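Local coordinates for protein ACP (Streptomyces sp. MSC090213JE08, PDB 6KXF) that probably carries the growing acyl chain on a phosphopantetheine arm and presents it to the ketosynthase/chain length factor of a highly reducing type II polyketide synthase, at residues Val47-Ala50 with Leu51-Tyr55; Ile59-Asn62 with Glu63-Lys66. All coordinates share one frame; numbering follows the deposited sequence.

How the interactions relate
Interaction 1 (residues 47-55) lies within helix 41-55, and interaction 2 (residues 59-66) follows it along the chain, in the irregular connection that leads to helix 72-81 of this small helical carrier fold. Their centres are about 12 Å apart, yet they touch directly. OE2 of E52 lies 3.0 Å from N of I59, a probable hydrogen bond, while CD1 of L48 packs against M61, I59 and L64, its distance to CD2 of L64 being 3.9 Å. The connection is thereby held against the helix whose N-terminal part contributes S41, L42 and I45 to the pocket of the bound octenoyl-amide analogue of acyl-phosphopantetheine.

Interaction 1: Val47-Ala50 with Leu51-Tyr55; sequences VLSA and LEMEY
L48 and E52, one helical turn apart, meet with the leucine methyl over a flat face of the carboxylate: CD2 of L48 stands 3.7 Å from CD of E52, almost straight above it. The leucine reaches this place because its CG is anti to the backbone N (chi1 177°), while the glutamate chain runs extended beyond CG. The methyl thus shields one face of the acid, and OE1 makes a salt bridge with a basic side chain on the chain of another protein. On the next flank L51 leans back over the preceding turn, its CG 3.1 Å from O of V47, the same oxygen that accepts the nearly straight L51 N-H bond at 3.0 Å. Such i to i+4 pairing is that of an alpha-helix, here helix 41-55 of the acyl carrier fold; it continues from L48 to E52, S49 to M53 and A50 to E54. A bend at chi3 (-43°) brings CE of M53 to 4.0 Å from O of S49. At the far end CG of E54 lies 3.5 Å above the centre of the Y55 ring, and the E54 carboxylate makes a salt bridge with R11. A50 faces I15 and N19 of helix 8-20.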
loop_
_atom_site.group_PDB
_atom_site.type_symbol
_atom_site.label_atom_id
_atom_site.label_comp_id
_atom_site.label_asym_id
_atom_site.label_seq_id
_atom_site.Cartn_x
_atom_site.Cartn_y
_atom_site.Cartn_z
ATOM N N VAL C 47 -14.028 17.043 -16.332
ATOM C CA VAL C 47 -14.469 18.135 -17.244
ATOM C C VAL C 47 -14.286 19.493 -16.561
ATOM O O VAL C 47 -13.741 20.398 -17.183
ATOM C CB VAL C 47 -15.897 17.987 -17.809
ATOM C CG1 VAL C 47 -16.242 16.545 -18.133
ATOM C CG2 VAL C 47 -16.967 18.607 -16.936
ATOM N N LEU C 48 -14.699 19.628 -15.296
ATOM C CA LEU C 48 -14.482 20.901 -14.581
ATOM C C LEU C 48 -12.971 21.212 -14.543
ATOM O O LEU C 48 -12.562 22.362 -14.807
ATOM C CB LEU C 48 -15.122 20.829 -13.188
ATOM C CG LEU C 48 -14.912 22.068 -12.316
ATOM C CD1 LEU C 48 -15.969 22.139 -11.220
ATOM C CD2 LEU C 48 -13.501 22.101 -11.719
ATOM N N SER C 49 -12.143 20.182 -14.304
ATOM C CA SER C 49 -10.668 20.330 -14.209
ATOM C C SER C 49 -10.076 20.786 -15.548
ATOM O O SER C 49 -9.138 21.604 -15.562
ATOM C CB SER C 49 -9.968 19.070 -13.745
ATOM O OG SER C 49 -8.542 19.290 -13.665
ATOM N N ALA C 50 -10.567 20.196 -16.646
ATOM C CA ALA C 50 -10.109 20.535 -18.029
ATOM C C ALA C 50 -10.487 21.988 -18.389
ATOM O O ALA C 50 -9.644 22.750 -18.835
ATOM C CB ALA C 50 -10.667 19.541 -19.032
ATOM N N LEU C 51 -11.737 22.386 -18.137
ATOM C CA LEU C 51 -12.160 23.770 -18.387
ATOM C C LEU C 51 -11.257 24.755 -17.625
ATOM O O LEU C 51 -10.768 25.717 -18.219
ATOM C CB LEU C 51 -13.625 23.944 -17.987
ATOM C CG LEU C 51 -14.615 23.017 -18.690
ATOM C CD1 LEU C 51 -16.027 23.226 -18.163
ATOM C CD2 LEU C 51 -14.567 23.214 -20.201
ATOM N N GLU C 52 -11.039 24.517 -16.319
ATOM C CA GLU C 52 -10.230 25.391 -15.476
ATOM C C GLU C 52 -8.860 25.625 -16.126
ATOM O O GLU C 52 -8.363 26.747 -16.194
ATOM C CB GLU C 52 -10.019 24.774 -14.088
ATOM C CG GLU C 52 -11.137 25.010 -13.080
ATOM C CD GLU C 52 -10.774 24.640 -11.636
ATOM O OE1 GLU C 52 -9.976 23.707 -11.436
ATOM O OE2 GLU C 52 -11.268 25.299 -10.710
ATOM N N MET C 53 -8.234 24.534 -16.579
ATOM C CA MET C 53 -6.903 24.594 -17.154
ATOM C C MET C 53 -6.927 25.340 -18.495
ATOM O O MET C 53 -6.034 26.153 -18.750
ATOM C CB MET C 53 -6.337 23.194 -17.374
ATOM C CG MET C 53 -4.830 23.157 -17.296
ATOM S SD MET C 53 -4.208 21.470 -17.337
ATOM C CE MET C 53 -5.351 20.619 -16.238
ATOM N N GLU C 54 -7.939 25.052 -19.329
ATOM C CA GLU C 54 -8.085 25.646 -20.658
ATOM C C GLU C 54 -8.016 27.173 -20.555
ATOM O O GLU C 54 -7.285 27.815 -21.302
ATOM C CB GLU C 54 -9.413 25.237 -21.300
ATOM C CG GLU C 54 -9.557 25.638 -22.768
ATOM C CD GLU C 54 -8.641 24.924 -23.751
ATOM O OE1 GLU C 54 -8.596 25.344 -24.918
ATOM O OE2 GLU C 54 -7.971 23.953 -23.354
ATOM N N TYR C 55 -8.752 27.732 -19.594
ATOM C CA TYR C 55 -9.040 29.151 -19.550
ATOM C C TYR C 55 -8.348 29.848 -18.365
ATOM O O TYR C 55 -8.621 31.018 -18.111
ATOM C CB TYR C 55 -10.564 29.314 -19.540
ATOM C CG TYR C 55 -11.226 28.774 -20.783
ATOM C CD1 TYR C 55 -10.851 29.227 -22.043
ATOM C CD2 TYR C 55 -12.220 27.811 -20.715
ATOM C CE1 TYR C 55 -11.454 28.751 -23.198
ATOM C CE2 TYR C 55 -12.829 27.315 -21.860
ATOM C CZ TYR C 55 -12.444 27.784 -23.109
ATOM O OH TYR C 55 -13.031 27.300 -24.248
#

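Interaction 2: Ile59-Asn62 with Glu63-Lys66; sequences IDMN and ELPK
The carboxylates of D60 and E63 approach with their planes steeply inclined, at roughly 70°, OD2 of D60 standing 4.3 Å from OE1 of E63. Over one face of the D60 group, nearly straight above OD1, sits N of N62; its weak bond to OD1, 3.3 Å long, comes from above the plane and not within it, and forms an Asx turn. The E63 carboxylate has OD2 of D60 over one face and the K66 ammonium over the other, NZ making a salt bridge with OE1 at 3.5 Å that probably eases the like-charge proximity. The D60 carbonyl receives the N-H of E63 from 42° above its plane, D60 O to E63 N being 2.9 Å, and this bond closes a type I-like beta turn through M61 and N62. M61 and L64 lie side by side and point the same way, CE of the methionine 4.1 Å from CD1 of the leucine. CD1 of L64 also lies 3.4 Å from O of M61, since CG of L64 sits beside its backbone N (chi1 -84°). Both apolar ends reach I45, a ligand-pocket residue, while I59 packs on L51; the apolar side of the turn thus rests on helix 41-55, in the connection that leads to helix 72-81.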
loop_
_atom_site.group_PDB
_atom_site.type_symbol
_atom_site.label_atom_id
_atom_site.label_comp_id
_atom_site.label_asym_id
_atom_site.label_seq_id
_atom_site.Cartn_x
_atom_site.Cartn_y
_atom_site.Cartn_z
ATOM N N ILE C 59 -13.359 27.366 -11.218
ATOM C CA ILE C 59 -14.755 27.005 -11.073
ATOM C C ILE C 59 -14.942 26.384 -9.686
ATOM O O ILE C 59 -14.204 25.469 -9.296
ATOM C CB ILE C 59 -15.202 26.042 -12.184
ATOM C CG1 ILE C 59 -14.864 26.568 -13.583
ATOM C CG2 ILE C 59 -16.682 25.732 -12.038
ATOM C CD1 ILE C 59 -14.996 25.533 -14.685
ATOM N N ASP C 60 -15.931 26.896 -8.952
ATOM C CA ASP C 60 -16.256 26.430 -7.623
ATOM C C ASP C 60 -16.843 25.023 -7.757
ATOM O O ASP C 60 -17.816 24.827 -8.501
ATOM C CB ASP C 60 -17.181 27.429 -6.921
ATOM C CG ASP C 60 -17.767 26.935 -5.615
ATOM O OD1 ASP C 60 -17.100 26.130 -4.944
ATOM O OD2 ASP C 60 -18.899 27.345 -5.296
ATOM N N MET C 61 -16.254 24.055 -7.039
ATOM C CA MET C 61 -16.618 22.636 -7.236
ATOM C C MET C 61 -17.950 22.292 -6.550
ATOM O O MET C 61 -18.476 21.195 -6.748
ATOM C CB MET C 61 -15.493 21.684 -6.804
ATOM C CG MET C 61 -14.285 21.825 -7.722
ATOM S SD MET C 61 -12.937 20.642 -7.463
ATOM C CE MET C 61 -13.725 19.151 -8.051
ATOM N N ASN C 62 -18.549 23.255 -5.841
ATOM C CA ASN C 62 -19.960 23.139 -5.397
ATOM C C ASN C 62 -20.926 23.521 -6.530
ATOM O O ASN C 62 -22.097 23.648 -6.281
ATOM C CB ASN C 62 -20.278 24.004 -4.171
ATOM C CG ASN C 62 -19.436 23.669 -2.958
ATOM O OD1 ASN C 62 -18.722 24.531 -2.448
ATOM N ND2 ASN C 62 -19.508 22.430 -2.498
ATOM N N GLU C 63 -20.430 23.708 -7.756
ATOM C CA GLU C 63 -21.288 23.984 -8.918
ATOM C C GLU C 63 -21.285 22.785 -9.876
ATOM O O GLU C 63 -21.763 22.903 -11.028
ATOM C CB GLU C 63 -20.820 25.273 -9.597
ATOM C CG GLU C 63 -21.922 26.310 -9.743
ATOM C CD GLU C 63 -21.509 27.727 -9.397
ATOM O OE1 GLU C 63 -21.895 28.199 -8.308
ATOM O OE2 GLU C 63 -20.800 28.350 -10.216
ATOM N N LEU C 64 -20.762 21.643 -9.392
ATOM C CA LEU C 64 -20.761 20.353 -10.125
ATOM C C LEU C 64 -22.188 19.837 -10.310
ATOM O O LEU C 64 -22.509 19.327 -11.383
ATOM C CB LEU C 64 -19.925 19.298 -9.383
ATOM C CG LEU C 64 -18.419 19.315 -9.646
ATOM C CD1 LEU C 64 -17.701 18.420 -8.645
ATOM C CD2 LEU C 64 -18.091 18.889 -11.077
ATOM N N PRO C 65 -23.070 19.888 -9.279
ATOM C CA PRO C 65 -24.459 19.452 -9.449
ATOM C C PRO C 65 -25.298 20.227 -10.490
ATOM O O PRO C 65 -26.458 19.865 -10.701
ATOM C CB PRO C 65 -25.068 19.623 -8.046
ATOM C CG PRO C 65 -23.877 19.602 -7.106
ATOM C CD PRO C 65 -22.774 20.277 -7.892
ATOM N N LYS C 66 -24.722 21.255 -11.135
ATOM C CA LYS C 66 -25.418 22.087 -12.133
ATOM C C LYS C 66 -24.780 21.951 -13.520
ATOM O O LYS C 66 -25.152 22.658 -14.441
ATOM C CB LYS C 66 -25.375 23.560 -11.712
ATOM C CG LYS C 66 -25.942 23.843 -10.328
ATOM C CD LYS C 66 -26.416 25.277 -10.116
ATOM C CE LYS C 66 -25.358 26.325 -10.411
ATOM N NZ LYS C 66 -25.146 27.232 -9.255
#